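Local structure of ATP-dependent helicase FUN30 (Saccharomyces cerevisiae S288c, 5GN1) at residues Asp188-Lys191 / Lys192-Thr196. The protein uses ATP hydrolysis to remodel nucleosomes, promoting DNA end resection at double-strand breaks and heterochromatin organization, the C-terminal part of its ATPase domain being present here. Residues are numbered along the deposited sequence; the frame is centred on the assembly and turned at random.
Sequences DALK and KLLKT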
loop_
_atom_site.group_PDB
_atom_site.type_symbol
_atom_site.label_atom_id
_atom_site.label_comp_id
_atom_site.label_asym_id
_atom_site.label_seq_id
_atom_site.Cartn_x
_atom_site.Cartn_y
_atom_site.Cartn_z
ATOM N N ASP A 188 3.847 -3.996 -12.184
ATOM C CA ASP A 188 4.537 -4.053 -13.471
ATOM C C ASP A 188 5.888 -3.353 -13.395
ATOM O O ASP A 188 6.921 -3.909 -13.797
ATOM C CB ASP A 188 3.674 -3.421 -14.570
ATOM C CG ASP A 188 2.480 -4.291 -14.957
ATOM O OD1 ASP A 188 2.551 -5.529 -14.790
ATOM O OD2 ASP A 188 1.474 -3.731 -15.450
ATOM N N ALA A 189 5.897 -2.128 -12.867
ATOM C CA ALA A 189 7.151 -1.401 -12.716
ATOM C C ALA A 189 8.095 -2.110 -11.750
ATOM O O ALA A 189 9.301 -2.195 -12.003
ATOM C CB ALA A 189 6.871 0.027 -12.249
ATOM N N LEU A 190 7.568 -2.617 -10.630
ATOM C CA LEU A 190 8.422 -3.244 -9.619
ATOM C C LEU A 190 9.110 -4.488 -10.171
ATOM O O LEU A 190 10.275 -4.758 -9.862
ATOM C CB LEU A 190 7.582 -3.603 -8.390
ATOM C CG LEU A 190 8.313 -4.378 -7.296
ATOM C CD1 LEU A 190 9.314 -3.466 -6.588
ATOM C CD2 LEU A 190 7.306 -4.956 -6.290
ATOM N N LYS A 191 8.382 -5.265 -10.973
ATOM C CA LYS A 191 8.902 -6.511 -11.521
ATOM C C LYS A 191 10.060 -6.241 -12.471
ATOM O O LYS A 191 11.070 -6.963 -12.463
ATOM C CB LYS A 191 7.737 -7.246 -12.195
ATOM C CG LYS A 191 8.032 -8.328 -13.176
ATOM C CD LYS A 191 6.706 -8.697 -13.858
ATOM C CE LYS A 191 6.900 -9.676 -15.002
ATOM N NZ LYS A 191 7.348 -11.012 -14.518
ATOM N N LYS A 192 9.958 -5.167 -13.250
ATOM C CA LYS A 192 11.056 -4.768 -14.126
ATOM C C LYS A 192 12.275 -4.339 -13.315
ATOM O O LYS A 192 13.397 -4.811 -13.553
ATOM C CB LYS A 192 10.584 -3.645 -15.050
ATOM C CG LYS A 192 11.666 -3.077 -15.942
ATOM C CD LYS A 192 11.118 -2.061 -16.925
ATOM C CE LYS A 192 12.245 -1.444 -17.753
ATOM N NZ LYS A 192 11.711 -0.501 -18.772
ATOM N N LEU A 193 12.067 -3.482 -12.316
ATOM C CA LEU A 193 13.186 -3.013 -11.507
ATOM C C LEU A 193 13.832 -4.147 -10.713
ATOM O O LEU A 193 15.065 -4.210 -10.607
ATOM C CB LEU A 193 12.717 -1.902 -10.577
ATOM C CG LEU A 193 13.838 -1.170 -9.846
ATOM C CD1 LEU A 193 14.912 -0.687 -10.829
ATOM C CD2 LEU A 193 13.285 -0.016 -9.036
ATOM N N LEU A 194 13.024 -5.056 -10.151
ATOM C CA LEU A 194 13.582 -6.168 -9.382
ATOM C C LEU A 194 14.427 -7.092 -10.261
ATOM O O LEU A 194 15.464 -7.602 -9.819
ATOM C CB LEU A 194 12.461 -6.952 -8.698
ATOM C CG LEU A 194 11.750 -6.232 -7.539
ATOM C CD1 LEU A 194 10.708 -7.138 -6.938
ATOM C CD2 LEU A 194 12.737 -5.756 -6.481
ATOM N N LYS A 195 13.995 -7.331 -11.504
ATOM C CA LYS A 195 14.788 -8.162 -12.402
ATOM C C LYS A 195 16.160 -7.544 -12.666
ATOM O O LYS A 195 17.181 -8.243 -12.646
ATOM C CB LYS A 195 14.040 -8.403 -13.714
ATOM C CG LYS A 195 14.724 -9.485 -14.551
ATOM C CD LYS A 195 14.344 -9.464 -16.015
ATOM C CE LYS A 195 15.414 -10.171 -16.857
ATOM N NZ LYS A 195 16.722 -9.441 -16.860
ATOM N N THR A 196 16.209 -6.236 -12.901
ATOM C CA THR A 196 17.493 -5.564 -13.062
ATOM C C THR A 196 18.375 -5.742 -11.828
ATOM O O THR A 196 19.541 -6.129 -11.940
ATOM C CB THR A 196 17.273 -4.079 -13.344
ATOM O OG1 THR A 196 16.566 -3.931 -14.582
ATOM C CG2 THR A 196 18.605 -3.365 -13.426
#
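L190 and L194, one helical turn apart, make the apolar contact here: CD1 of L194 reaches CG of L190 at 3.7 Å, and CD1 of L190 lies 3.8 Å from CG of L194. The two side chains cross at a slant. In L190, CG is anti to the backbone N (chi1 175°), beside the carbonyl carbon, and so faces the following turn; in L194, CG is opposite the carbonyl carbon (chi1 -70°). This chi1 puts CG of L194 beside its own backbone N, and so 3.1 Å from O of L190, the carbonyl which that N bonds to.

The backbone bonds are the i to i+4 series of an alpha helix. N of L194 to O of L190 is the shortest at 2.8 Å, L193 N to A189 O and K195 N to K191 O are each 3.1 Å, and K192 N to D188 O is weak at 3.3 Å. These turns belong to helix 185-200 of the C-terminal RecA-like lobe of this SNF2-family ATPase; the helix packs on the parallel sheet of this lobe, over strands 205-209 and 275-278. L190, L193 and L194 all rest on I277 of strand 275-278; L190 and L194 also touch I207 and V205 of strand 205-209, and L218 and L222 of helix 212-224, respectively.

Charged side chains line the exposed side of the helix. The K192 chain runs fully extended away from the preceding turn, whereas K195 bends at its last torsion (chi4 -66°) and its NZ forms a salt bridge with D200 at the helix end.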